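Local coordinates for protein putative type 11 methyltransferase (Sulfolobus solfataricus, PDB 3I9F) that probably transfers methyl groups from S-adenosylmethionine to a substrate not yet identified, and binds zinc ions, at residues N12-K17 / R107-D112; K41-D46 / E70-S75; N83-M88 / H93-V98; E143-P148 / F153-K158. All coordinates share one frame; numbering follows the deposited sequence.

Contact 1. Residues N12-K17 / R107-D112; sequences NIFEGK and RVIIID
Ile13 and Phe14, on helix 10-14, both close on the side chain of Ile109 in strand 106-113, and the contact between the two segments is apolar. The delta methyl of Ile109 does most of the touching. Phe14 CZ comes to 3.5 Å from Ile109 CD1 and Phe14 CE2 to 3.9 Å from the same Ile109 CD1, so the outer end of the ring meets the methyl aslant. Ile13 enters with its gamma-2 methyl: Ile13 CG2 lies 3.8 Å from Ile109 CD1 and 4.1 Å from Ile109 CG1. In Ile13, CG1 stands anti to the carbonyl carbon (chi1 -73°), which leaves CG2 anti to the backbone N and over the centre of the Phe14 ring, 4.1 Å above its plane. One methyl thus packs against both the ring and the strand residue. Within 12-17, a backbone bond from Lys17 N to Phe14 O (2.8 Å) turns the chain just after the aromatic residue. The helix rests on one face of the central sheet: Phe14 stacks on Phe38 and meets Phe78 edge-to-face, Ile109 touches Leu80 of strand 76-82, and Ile13 reaches Phe146 and Val156 of the C-terminal hairpin.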
loop_
_atom_site.group_PDB
_atom_site.type_symbol
_atom_site.label_atom_id
_atom_site.label_comp_id
_atom_site.label_asym_id
_atom_site.label_seq_id
_atom_site.Cartn_x
_atom_site.Cartn_y
_atom_site.Cartn_z
ATOM N N ASN B 12 -16.099 -4.682 21.837
ATOM C CA ASN B 12 -17.384 -5.281 21.536
ATOM C C ASN B 12 -17.628 -5.436 20.025
ATOM O O ASN B 12 -18.322 -6.356 19.598
ATOM C CB ASN B 12 -18.526 -4.497 22.184
ATOM C CG ASN B 12 -19.883 -5.145 21.923
ATOM O OD1 ASN B 12 -20.661 -4.666 21.087
ATOM N ND2 ASN B 12 -20.142 -6.279 22.588
ATOM N N ILE B 13 -17.067 -4.530 19.221
ATOM C CA ILE B 13 -17.234 -4.592 17.770
ATOM C C ILE B 13 -16.348 -5.665 17.150
ATOM O O ILE B 13 -16.808 -6.480 16.362
ATOM C CB ILE B 13 -16.957 -3.205 17.123
ATOM C CG1 ILE B 13 -18.121 -2.257 17.432
ATOM C CG2 ILE B 13 -16.745 -3.322 15.589
ATOM C CD1 ILE B 13 -17.732 -0.811 17.438
ATOM N N PHE B 14 -15.081 -5.666 17.526
ATOM C CA PHE B 14 -14.091 -6.509 16.863
ATOM C C PHE B 14 -13.885 -7.919 17.442
ATOM O O PHE B 14 -13.220 -8.752 16.797
ATOM C CB PHE B 14 -12.743 -5.813 16.891
ATOM C CG PHE B 14 -12.686 -4.597 16.059
ATOM C CD1 PHE B 14 -12.468 -3.357 16.628
ATOM C CD2 PHE B 14 -12.851 -4.671 14.693
ATOM C CE1 PHE B 14 -12.416 -2.200 15.841
ATOM C CE2 PHE B 14 -12.786 -3.507 13.906
ATOM C CZ PHE B 14 -12.567 -2.281 14.493
ATOM N N GLU B 15 -14.435 -8.182 18.636
ATOM C CA GLU B 15 -14.047 -9.352 19.446
ATOM C C GLU B 15 -14.058 -10.669 18.652
ATOM O O GLU B 15 -13.000 -11.295 18.429
ATOM C CB GLU B 15 -14.955 -9.481 20.684
ATOM N N GLY B 16 -15.235 -11.085 18.193
ATOM C CA GLY B 16 -15.290 -12.320 17.397
ATOM C C GLY B 16 -14.271 -12.379 16.256
ATOM O O GLY B 16 -13.713 -13.441 15.961
ATOM N N LYS B 17 -13.996 -11.212 15.661
ATOM C CA LYS B 17 -13.511 -11.119 14.284
ATOM C C LYS B 17 -12.226 -10.257 14.094
ATOM O O LYS B 17 -12.312 -9.115 13.616
ATOM C CB LYS B 17 -14.680 -10.567 13.427
ATOM N N ARG B 107 -18.008 -5.051 7.552
ATOM C CA ARG B 107 -18.742 -4.072 8.352
ATOM C C ARG B 107 -18.114 -2.668 8.224
ATOM O O ARG B 107 -16.896 -2.525 8.196
ATOM C CB ARG B 107 -18.710 -4.497 9.843
ATOM C CG ARG B 107 -19.951 -5.195 10.434
ATOM C CD ARG B 107 -20.575 -6.172 9.519
ATOM N NE ARG B 107 -21.596 -6.984 10.149
ATOM C CZ ARG B 107 -22.267 -7.951 9.521
ATOM N NH1 ARG B 107 -23.172 -8.661 10.188
ATOM N NH2 ARG B 107 -22.039 -8.217 8.239
ATOM N N VAL B 108 -18.956 -1.636 8.164
ATOM C CA VAL B 108 -18.497 -0.262 8.245
ATOM C C VAL B 108 -18.838 0.311 9.614
ATOM O O VAL B 108 -19.962 0.209 10.058
ATOM C CB VAL B 108 -19.153 0.592 7.140
ATOM C CG1 VAL B 108 -18.791 2.104 7.320
ATOM C CG2 VAL B 108 -18.747 0.050 5.741
ATOM N N ILE B 109 -17.862 0.910 10.275
ATOM C CA ILE B 109 -18.085 1.554 11.557
ATOM C C ILE B 109 -18.038 3.058 11.390
ATOM O O ILE B 109 -17.010 3.579 11.016
ATOM C CB ILE B 109 -17.005 1.183 12.600
ATOM C CG1 ILE B 109 -16.854 -0.342 12.718
ATOM C CG2 ILE B 109 -17.375 1.754 13.933
ATOM C CD1 ILE B 109 -15.441 -0.814 13.080
ATOM N N ILE B 110 -19.143 3.748 11.693
ATOM C CA ILE B 110 -19.184 5.202 11.733
ATOM C C ILE B 110 -19.176 5.724 13.158
ATOM O O ILE B 110 -20.006 5.332 13.962
ATOM C CB ILE B 110 -20.483 5.770 11.080
ATOM C CG1 ILE B 110 -20.658 5.268 9.636
ATOM C CG2 ILE B 110 -20.514 7.310 11.150
ATOM C CD1 ILE B 110 -19.414 5.238 8.825
ATOM N N ILE B 111 -18.234 6.612 13.454
ATOM C CA ILE B 111 -18.299 7.482 14.613
ATOM C C ILE B 111 -18.261 8.914 14.120
ATOM O O ILE B 111 -17.433 9.257 13.292
ATOM C CB ILE B 111 -17.123 7.249 15.564
ATOM C CG1 ILE B 111 -17.155 5.792 16.073
ATOM C CG2 ILE B 111 -17.197 8.204 16.739
ATOM C CD1 ILE B 111 -15.852 5.338 16.737
ATOM N N ASP B 112 -19.177 9.745 14.597
ATOM C CA ASP B 112 -19.175 11.147 14.276
ATOM C C ASP B 112 -19.936 11.904 15.331
ATOM O O ASP B 112 -20.678 11.310 16.119
ATOM C CB ASP B 112 -19.820 11.417 12.901
ATOM C CG ASP B 112 -19.179 12.607 12.168
ATOM O OD1 ASP B 112 -18.374 13.339 12.795
ATOM O OD2 ASP B 112 -19.447 12.802 10.949
#

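Contact 2. Residues K41-D46 / E70-S75; sequences KLYCID and EIPDNS
Tyr43, on strand 39-45, faces Ile71 in the irregular loop 70-75, their CA atoms 8.5 Å apart, so that side chains bridge the gap between the two backbones. Ile71 lies along one face of the phenol ring, the two side chains running past each other in opposite directions. Its CG1 makes the CH-pi contact: Ile71 CG1 is 3.9 Å from the centroid of the Tyr43 ring and only 12° off the ring normal. Both branches of Ile71 lie over the ring, Ile71 CD1 being 3.8 Å from Tyr43 CG and Ile71 CG2 4.0 Å from Tyr43 CE2. With CG1 anti to its carbonyl carbon (chi1 -58°) and the chain extended to CD1 (chi2 180°), Ile71 also reaches Ile45 tip to tip, CD1 to CD1 at 4.0 Å. At the far end of the phenol, Tyr43 OH is 3.8 Å from Pro72 CD, a van der Waals approach to the proline ring. Val22 of strand 19-24 and Leu65 of strand 63-65 touch both Tyr43 and Ile71. The loop is tied to helix 91-101 through Arg100, which bonds Ile71 O and Asp73, while Pro72 packs on Lys56 of the second subunit; the loop lies beside the parallel strands 19-24, 39-45 and 63-65.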
loop_
_atom_site.group_PDB
_atom_site.type_symbol
_atom_site.label_atom_id
_atom_site.label_comp_id
_atom_site.label_asym_id
_atom_site.label_seq_id
_atom_site.Cartn_x
_atom_site.Cartn_y
_atom_site.Cartn_z
ATOM N N LYS B 41 -4.214 -7.009 8.996
ATOM C CA LYS B 41 -3.584 -5.864 8.322
ATOM C C LYS B 41 -4.288 -4.584 8.702
ATOM O O LYS B 41 -5.491 -4.566 8.828
ATOM C CB LYS B 41 -3.705 -5.956 6.815
ATOM C CG LYS B 41 -2.747 -6.883 6.124
ATOM C CD LYS B 41 -2.890 -6.749 4.591
ATOM C CE LYS B 41 -2.063 -7.810 3.872
ATOM N NZ LYS B 41 -2.859 -8.347 2.737
ATOM N N LEU B 42 -3.535 -3.501 8.822
ATOM C CA LEU B 42 -4.102 -2.200 9.118
ATOM C C LEU B 42 -3.672 -1.214 8.049
ATOM O O LEU B 42 -2.461 -0.971 7.861
ATOM C CB LEU B 42 -3.667 -1.693 10.493
ATOM C CG LEU B 42 -4.225 -0.344 10.943
ATOM C CD1 LEU B 42 -5.725 -0.194 10.708
ATOM C CD2 LEU B 42 -3.920 -0.176 12.426
ATOM N N TYR B 43 -4.671 -0.660 7.360
ATOM C CA TYR B 43 -4.455 0.413 6.408
ATOM C C TYR B 43 -4.911 1.722 7.036
ATOM O O TYR B 43 -6.005 1.787 7.611
ATOM C CB TYR B 43 -5.291 0.197 5.166
ATOM C CG TYR B 43 -4.971 -0.993 4.316
ATOM C CD1 TYR B 43 -3.945 -0.946 3.397
ATOM C CD2 TYR B 43 -5.744 -2.158 4.377
ATOM C CE1 TYR B 43 -3.653 -2.027 2.583
ATOM C CE2 TYR B 43 -5.475 -3.229 3.549
ATOM C CZ TYR B 43 -4.423 -3.155 2.651
ATOM O OH TYR B 43 -4.112 -4.219 1.825
ATOM N N CYS B 44 -4.095 2.756 6.914
ATOM C CA CYS B 44 -4.467 4.115 7.254
ATOM C C CYS B 44 -4.506 4.989 6.005
ATOM O O CYS B 44 -3.487 5.170 5.340
ATOM C CB CYS B 44 -3.438 4.696 8.188
ATOM S SG CYS B 44 -3.511 3.952 9.805
ATOM N N ILE B 45 -5.676 5.539 5.718
ATOM C CA ILE B 45 -5.872 6.444 4.589
ATOM C C ILE B 45 -6.073 7.901 5.033
ATOM O O ILE B 45 -6.907 8.204 5.870
ATOM C CB ILE B 45 -7.111 6.044 3.757
ATOM C CG1 ILE B 45 -7.058 4.544 3.455
ATOM C CG2 ILE B 45 -7.197 6.921 2.513
ATOM C CD1 ILE B 45 -7.940 4.063 2.376
ATOM N N ASP B 46 -5.308 8.803 4.462
ATOM C CA ASP B 46 -5.583 10.210 4.634
ATOM C C ASP B 46 -4.952 11.017 3.509
ATOM O O ASP B 46 -3.832 10.763 3.076
ATOM C CB ASP B 46 -5.133 10.728 6.024
ATOM C CG ASP B 46 -5.950 11.966 6.501
ATOM O OD1 ASP B 46 -6.480 11.933 7.643
ATOM O OD2 ASP B 46 -6.090 12.970 5.727
ATOM N N GLU B 70 -5.001 1.178 -4.029
ATOM C CA GLU B 70 -4.124 -0.007 -4.093
ATOM C C GLU B 70 -4.553 -1.142 -3.157
ATOM O O GLU B 70 -3.941 -2.198 -3.145
ATOM C CB GLU B 70 -2.685 0.395 -3.847
ATOM C CG GLU B 70 -2.110 1.376 -4.895
ATOM C CD GLU B 70 -2.061 0.821 -6.349
ATOM O OE1 GLU B 70 -2.117 -0.416 -6.526
ATOM O OE2 GLU B 70 -1.966 1.628 -7.315
ATOM N N ILE B 71 -5.617 -0.908 -2.388
ATOM C CA ILE B 71 -6.204 -1.918 -1.562
ATOM C C ILE B 71 -7.028 -2.830 -2.460
ATOM O O ILE B 71 -7.861 -2.353 -3.248
ATOM C CB ILE B 71 -7.137 -1.368 -0.494
ATOM C CG1 ILE B 71 -6.423 -0.374 0.434
ATOM C CG2 ILE B 71 -7.691 -2.513 0.303
ATOM C CD1 ILE B 71 -7.315 0.240 1.548
ATOM N N PRO B 72 -6.779 -4.142 -2.357
ATOM C CA PRO B 72 -7.380 -5.084 -3.285
ATOM C C PRO B 72 -8.895 -5.211 -3.163
ATOM O O PRO B 72 -9.473 -4.957 -2.094
ATOM C CB PRO B 72 -6.686 -6.409 -2.961
ATOM C CG PRO B 72 -5.731 -6.125 -1.786
ATOM C CD PRO B 72 -5.601 -4.685 -1.636
ATOM N N ASP B 73 -9.524 -5.630 -4.250
ATOM C CA ASP B 73 -10.950 -5.839 -4.254
ATOM C C ASP B 73 -11.320 -6.850 -3.193
ATOM O O ASP B 73 -10.574 -7.802 -2.987
ATOM C CB ASP B 73 -11.415 -6.380 -5.606
ATOM C CG ASP B 73 -11.244 -5.374 -6.761
ATOM O OD1 ASP B 73 -10.971 -4.142 -6.557
ATOM O OD2 ASP B 73 -11.398 -5.864 -7.908
ATOM N N ASN B 74 -12.450 -6.619 -2.510
ATOM C CA ASN B 74 -13.114 -7.652 -1.726
ATOM C C ASN B 74 -12.137 -8.285 -0.766
ATOM O O ASN B 74 -12.063 -9.494 -0.706
ATOM C CB ASN B 74 -13.688 -8.731 -2.678
ATOM C CG ASN B 74 -14.393 -9.891 -1.946
ATOM O OD1 ASN B 74 -14.032 -11.049 -2.132
ATOM N ND2 ASN B 74 -15.403 -9.591 -1.157
ATOM N N SER B 75 -11.355 -7.461 -0.067
ATOM C CA SER B 75 -10.305 -7.929 0.808
ATOM C C SER B 75 -10.422 -7.434 2.254
ATOM O O SER B 75 -9.538 -7.763 3.068
ATOM C CB SER B 75 -8.941 -7.503 0.230
ATOM O OG SER B 75 -8.384 -6.330 0.852
#

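Contact 3. Residues N83-M88 / H93-V98; sequences NSFHDM and HVISEV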
loop_
_atom_site.group_PDB
_atom_site.type_symbol
_atom_site.label_atom_id
_atom_site.label_comp_id
_atom_site.label_asym_id
_atom_site.label_seq_id
_atom_site.Cartn_x
_atom_site.Cartn_y
_atom_site.Cartn_z
ATOM N N ASN B 83 -15.056 10.400 12.772
ATOM C CA ASN B 83 -15.136 11.869 12.638
ATOM C C ASN B 83 -14.532 12.373 11.382
ATOM O O ASN B 83 -13.965 13.445 11.389
ATOM C CB ASN B 83 -14.472 12.551 13.816
ATOM C CG ASN B 83 -14.994 12.012 15.132
ATOM O OD1 ASN B 83 -16.216 12.060 15.405
ATOM N ND2 ASN B 83 -14.115 11.427 15.909
ATOM N N SER B 84 -14.615 11.594 10.315
ATOM C CA SER B 84 -13.835 11.896 9.125
ATOM C C SER B 84 -14.662 11.979 7.846
ATOM O O SER B 84 -14.238 12.629 6.942
ATOM C CB SER B 84 -12.679 10.903 8.948
ATOM O OG SER B 84 -13.168 9.591 8.755
ATOM N N PHE B 85 -15.808 11.321 7.753
ATOM C CA PHE B 85 -16.557 11.323 6.512
ATOM C C PHE B 85 -17.120 12.686 6.171
ATOM O O PHE B 85 -17.108 13.093 5.025
ATOM C CB PHE B 85 -17.686 10.310 6.558
ATOM C CG PHE B 85 -18.365 10.090 5.253
ATOM C CD1 PHE B 85 -17.764 9.326 4.270
ATOM C CD2 PHE B 85 -19.626 10.618 5.014
ATOM C CE1 PHE B 85 -18.392 9.092 3.070
ATOM C CE2 PHE B 85 -20.282 10.400 3.800
ATOM C CZ PHE B 85 -19.652 9.650 2.821
ATOM N N HIS B 86 -17.619 13.392 7.166
ATOM C CA HIS B 86 -18.349 14.606 6.908
ATOM C C HIS B 86 -17.563 15.652 6.158
ATOM O O HIS B 86 -18.131 16.381 5.357
ATOM C CB HIS B 86 -18.961 15.190 8.175
ATOM C CG HIS B 86 -17.972 15.614 9.205
ATOM N ND1 HIS B 86 -17.714 14.861 10.330
ATOM C CD2 HIS B 86 -17.202 16.725 9.304
ATOM C CE1 HIS B 86 -16.811 15.483 11.068
ATOM N NE2 HIS B 86 -16.483 16.616 10.470
ATOM N N ASP B 87 -16.257 15.713 6.325
ATOM C CA ASP B 87 -15.519 16.693 5.530
ATOM C C ASP B 87 -14.632 16.108 4.446
ATOM O O ASP B 87 -13.822 16.806 3.874
ATOM C CB ASP B 87 -14.788 17.702 6.432
ATOM C CG ASP B 87 -13.871 17.053 7.451
ATOM O OD1 ASP B 87 -13.830 15.796 7.565
ATOM O OD2 ASP B 87 -13.211 17.842 8.170
ATOM N N MET B 88 -14.881 14.855 4.090
ATOM C CA MET B 88 -14.076 14.157 3.132
ATOM C C MET B 88 -14.431 14.568 1.710
ATOM O O MET B 88 -15.613 14.700 1.355
ATOM C CB MET B 88 -14.283 12.653 3.299
ATOM C CG MET B 88 -13.121 11.786 2.867
ATOM S SD MET B 88 -13.295 10.073 3.475
ATOM C CE MET B 88 -12.364 9.493 2.177
ATOM N N HIS B 93 -17.034 8.929 -4.667
ATOM C CA HIS B 93 -15.852 8.088 -4.927
ATOM C C HIS B 93 -15.509 7.241 -3.687
ATOM O O HIS B 93 -15.108 6.078 -3.819
ATOM C CB HIS B 93 -14.660 8.953 -5.296
ATOM C CG HIS B 93 -13.343 8.245 -5.290
ATOM N ND1 HIS B 93 -12.915 7.434 -6.328
ATOM C CD2 HIS B 93 -12.322 8.283 -4.392
ATOM C CE1 HIS B 93 -11.687 7.012 -6.068
ATOM N NE2 HIS B 93 -11.296 7.526 -4.906
ATOM N N VAL B 94 -15.661 7.833 -2.495
ATOM C CA VAL B 94 -15.411 7.106 -1.267
ATOM C C VAL B 94 -16.382 5.904 -1.073
ATOM O O VAL B 94 -15.944 4.805 -0.833
ATOM C CB VAL B 94 -15.491 8.049 -0.065
ATOM C CG1 VAL B 94 -15.658 7.251 1.261
ATOM C CG2 VAL B 94 -14.294 8.997 -0.081
ATOM N N ILE B 95 -17.690 6.120 -1.189
ATOM C CA ILE B 95 -18.674 5.041 -1.131
ATOM C C ILE B 95 -18.401 3.971 -2.154
ATOM O O ILE B 95 -18.410 2.800 -1.850
ATOM C CB ILE B 95 -20.078 5.542 -1.430
ATOM C CG1 ILE B 95 -20.498 6.600 -0.416
ATOM C CG2 ILE B 95 -21.028 4.390 -1.467
ATOM C CD1 ILE B 95 -20.086 6.337 1.003
ATOM N N SER B 96 -18.156 4.374 -3.382
ATOM C CA SER B 96 -17.744 3.425 -4.391
ATOM C C SER B 96 -16.514 2.530 -4.030
ATOM O O SER B 96 -16.493 1.342 -4.319
ATOM C CB SER B 96 -17.473 4.197 -5.654
ATOM O OG SER B 96 -17.141 3.280 -6.647
ATOM N N GLU B 97 -15.488 3.113 -3.425
ATOM C CA GLU B 97 -14.305 2.373 -3.013
ATOM C C GLU B 97 -14.552 1.513 -1.786
ATOM O O GLU B 97 -14.000 0.420 -1.656
ATOM C CB GLU B 97 -13.179 3.332 -2.712
ATOM C CG GLU B 97 -12.515 3.950 -3.961
ATOM C CD GLU B 97 -11.884 2.941 -4.860
ATOM O OE1 GLU B 97 -10.724 2.584 -4.625
ATOM O OE2 GLU B 97 -12.553 2.492 -5.823
ATOM N N VAL B 98 -15.336 2.043 -0.860
ATOM C CA VAL B 98 -15.812 1.281 0.261
ATOM C C VAL B 98 -16.495 0.009 -0.276
ATOM O O VAL B 98 -16.181 -1.078 0.154
ATOM C CB VAL B 98 -16.824 2.097 1.135
ATOM C CG1 VAL B 98 -17.727 1.132 1.905
ATOM C CG2 VAL B 98 -16.083 3.113 2.076
#
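A type I beta turn from Phe85 to Met88, closed by Met88 N to Phe85 O (3.0 Å), faces the flank of helix 91-101, with Met88 and Val94 nearest in backbone at 8.4 Å between CA atoms. Phe85 sends its ring toward the helix with CG anti to the backbone N (chi1 -171°). There Val94 CG1 sits at the ring edge, close to its plane, 3.8 Å from Phe85 CE1. Ile95 CD1 approaches the same end of the ring obliquely, 3.8 Å from Phe85 CZ, and the Ile95 side chain crosses Phe85 at about a right angle. Met88, extended beyond CG, meets Val94 tip to tip, its SD 3.8 Å from Val94 CG2; the modelled position of its end methyl is doubtful. The loop follows strand 76-82 and leads into the helix, the strand-to-helix step of a Rossmann-like methyltransferase fold, and Asp90, a zinc ligand in a structure of this protein, lies in the connection, though no zinc is bound to it in this chain. With Val94 cut back to alanine, the edge of Phe85 and the end of Met88 would probably both lose their methyl partners, opening a gap between turn and helix. Around the apolar core, Phe81 and Trp136 meet the Phe85 ring edge-to-face. Tyr24 and Phe81 pack on both Met88 and Val94, and Lys91 NZ bonds the carbonyls of His86 and Met88.

Contact 4. Residues E143-P148 / F153-K158; sequences EKRFNP and FGLVLK
Val156 O receives two backbone N-H groups from the neighbouring strand: a short bond from Glu143 N (2.9 Å, N-H...O 169°) and a long, weak one from Lys144 N (3.4 Å). Two successive residues opposite one make this a classic beta bulge. Beyond it the antiparallel ladder continues, with Val156 N bonded to Lys144 O at 3.1 Å and Phe146 N to Gly154 O at 3.1 Å; in the latter the donor stands above the carbonyl plane, 41° out of it. Arg145 and Leu155 form the non-hydrogen-bonded pair between these. Strands 140-146 and 152-159 make up a beta hairpin at one side of the sheet, and strand 152-159 runs antiparallel to strand 106-113, in keeping with the C-terminal hairpin of class I methyltransferases. Phe146 folds back over this ladder: CG sits between the backbone N and carbonyl carbon (chi1 68°), which lays the ring across Gly154. Gly154 CA lies over a ring face, 3.8 Å from the centroid, in a CH-pi contact; the absence of a side chain at Gly154 lets the ring lie this close. Replacing Phe146 by an alanine would probably uncover the Gly154 backbone and deprive Val156 CG2 of its neighbour Phe146 CE2, 4.2 Å away. On the opposite face, Arg145 and Leu155 run side by side, Arg145 CG 4.2 Å from Leu155 CD2, and the guanidinium pairs with Glu130. The Glu143 carboxylate forms a salt bridge with Arg107, while Ile111 of strand 106-113 touches Phe146.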
loop_
_atom_site.group_PDB
_atom_site.type_symbol
_atom_site.label_atom_id
_atom_site.label_comp_id
_atom_site.label_asym_id
_atom_site.label_seq_id
_atom_site.Cartn_x
_atom_site.Cartn_y
_atom_site.Cartn_z
ATOM N N GLU B 143 -26.797 -2.206 11.773
ATOM C CA GLU B 143 -26.855 -3.453 12.497
ATOM C C GLU B 143 -26.837 -3.172 14.011
ATOM O O GLU B 143 -27.656 -3.723 14.744
ATOM C CB GLU B 143 -25.679 -4.344 12.067
ATOM C CG GLU B 143 -25.199 -5.313 13.114
ATOM C CD GLU B 143 -24.421 -6.460 12.541
ATOM O OE1 GLU B 143 -23.209 -6.306 12.300
ATOM O OE2 GLU B 143 -25.028 -7.537 12.357
ATOM N N LYS B 144 -25.896 -2.344 14.476
ATOM C CA LYS B 144 -25.875 -1.892 15.860
ATOM C C LYS B 144 -25.751 -0.365 15.959
ATOM O O LYS B 144 -25.284 0.295 15.028
ATOM C CB LYS B 144 -24.696 -2.501 16.598
ATOM C CG LYS B 144 -24.742 -4.002 16.771
ATOM C CD LYS B 144 -23.305 -4.599 17.030
ATOM C CE LYS B 144 -23.336 -6.097 17.427
ATOM N NZ LYS B 144 -24.411 -6.890 16.700
ATOM N N ARG B 145 -26.143 0.176 17.114
ATOM C CA ARG B 145 -25.864 1.575 17.477
ATOM C C ARG B 145 -25.170 1.664 18.809
ATOM O O ARG B 145 -25.366 0.822 19.655
ATOM C CB ARG B 145 -27.133 2.366 17.600
ATOM C CG ARG B 145 -27.947 2.376 16.387
ATOM C CD ARG B 145 -28.958 3.469 16.492
ATOM N NE ARG B 145 -29.710 3.585 15.257
ATOM C CZ ARG B 145 -30.636 2.727 14.856
ATOM N NH1 ARG B 145 -30.949 1.665 15.598
ATOM N NH2 ARG B 145 -31.259 2.928 13.697
ATOM N N PHE B 146 -24.378 2.701 19.010
ATOM C CA PHE B 146 -23.660 2.897 20.267
ATOM C C PHE B 146 -23.283 4.373 20.456
ATOM O O PHE B 146 -23.287 5.140 19.504
ATOM C CB PHE B 146 -22.447 1.965 20.363
ATOM C CG PHE B 146 -21.353 2.269 19.388
ATOM C CD1 PHE B 146 -20.161 2.877 19.821
ATOM C CD2 PHE B 146 -21.490 1.950 18.042
ATOM C CE1 PHE B 146 -19.130 3.164 18.918
ATOM C CE2 PHE B 146 -20.456 2.229 17.132
ATOM C CZ PHE B 146 -19.284 2.841 17.567
ATOM N N ASN B 147 -23.013 4.758 21.702
ATOM C CA ASN B 147 -22.725 6.136 22.063
ATOM C C ASN B 147 -21.331 6.233 22.649
ATOM O O ASN B 147 -21.164 6.199 23.863
ATOM C CB ASN B 147 -23.759 6.671 23.065
ATOM C CG ASN B 147 -25.184 6.739 22.475
ATOM O OD1 ASN B 147 -25.403 7.206 21.328
ATOM N ND2 ASN B 147 -26.167 6.293 23.275
ATOM N N PRO B 148 -20.323 6.396 21.782
ATOM C CA PRO B 148 -18.910 6.507 22.188
ATOM C C PRO B 148 -18.686 7.536 23.265
ATOM O O PRO B 148 -17.883 7.315 24.172
ATOM C CB PRO B 148 -18.204 6.999 20.907
ATOM C CG PRO B 148 -19.107 6.711 19.817
ATOM C CD PRO B 148 -20.505 6.697 20.352
ATOM N N PHE B 153 -22.240 9.926 18.091
ATOM C CA PHE B 153 -23.010 8.738 17.865
ATOM C C PHE B 153 -22.117 7.786 17.125
ATOM O O PHE B 153 -21.041 8.165 16.686
ATOM C CB PHE B 153 -24.315 9.028 17.108
ATOM C CG PHE B 153 -24.132 9.486 15.701
ATOM C CD1 PHE B 153 -24.360 8.628 14.653
ATOM C CD2 PHE B 153 -23.770 10.785 15.430
ATOM C CE1 PHE B 153 -24.211 9.031 13.370
ATOM C CE2 PHE B 153 -23.625 11.210 14.140
ATOM C CZ PHE B 153 -23.846 10.329 13.099
ATOM N N GLY B 154 -22.564 6.543 17.021
ATOM C CA GLY B 154 -21.761 5.438 16.503
ATOM C C GLY B 154 -22.673 4.440 15.813
ATOM O O GLY B 154 -23.729 4.123 16.322
ATOM N N LEU B 155 -22.294 3.972 14.629
ATOM C CA LEU B 155 -23.062 2.948 13.925
ATOM C C LEU B 155 -22.144 1.811 13.475
ATOM O O LEU B 155 -20.934 2.010 13.248
ATOM C CB LEU B 155 -23.757 3.530 12.709
ATOM C CG LEU B 155 -24.518 4.854 12.848
ATOM C CD1 LEU B 155 -24.723 5.431 11.445
ATOM C CD2 LEU B 155 -25.876 4.690 13.597
ATOM N N VAL B 156 -22.711 0.614 13.406
ATOM C CA VAL B 156 -22.072 -0.487 12.764
ATOM C C VAL B 156 -23.033 -0.807 11.661
ATOM O O VAL B 156 -24.227 -0.882 11.894
ATOM C CB VAL B 156 -21.890 -1.687 13.695
ATOM C CG1 VAL B 156 -21.192 -2.881 12.934
ATOM C CG2 VAL B 156 -21.124 -1.268 14.980
ATOM N N LEU B 157 -22.511 -0.977 10.459
ATOM C CA LEU B 157 -23.292 -1.051 9.267
ATOM C C LEU B 157 -22.896 -2.324 8.534
ATOM O O LEU B 157 -21.730 -2.647 8.510
ATOM C CB LEU B 157 -22.920 0.133 8.390
ATOM C CG LEU B 157 -23.729 1.398 8.293
ATOM C CD1 LEU B 157 -24.040 1.927 9.642
ATOM C CD2 LEU B 157 -22.954 2.412 7.468
ATOM N N LYS B 158 -23.857 -3.013 7.920
ATOM C CA LYS B 158 -23.595 -4.156 7.060
ATOM C C LYS B 158 -24.260 -3.927 5.735
ATOM O O LYS B 158 -25.161 -3.145 5.635
ATOM C CB LYS B 158 -24.188 -5.436 7.667
ATOM C CG LYS B 158 -25.742 -5.387 7.847
ATOM C CD LYS B 158 -26.318 -6.586 8.589
ATOM C CE LYS B 158 -27.100 -7.531 7.686
ATOM N NZ LYS B 158 -28.089 -8.323 8.470
#

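How the contacts relate
From the N terminus, contact 1 opens at helix 10-14 and closes at strand 106-113, a loop of 89 intervening residues that holds both contacts 2 and 3. Contact 2 ties strand 39-45 to the loop ahead of strand 76-82; contact 3, which follows it in series, joins the loop after that strand to helix 91-101. Contact 4 opens after contact 1 has closed and pairs the strands of the last hairpin. Contacts 1, 2 and 4 reach the same sheet. Contacts 1 and 4 adjoin through neighbouring strands, with Leu155 N hydrogen-bonded to Ile110 O, whereas contact 3 meets contact 1 at the hydrogen bond between Asp112 OD2 and His86 ND1. Contacts 2 and 4 lie about 22 Å apart between centres.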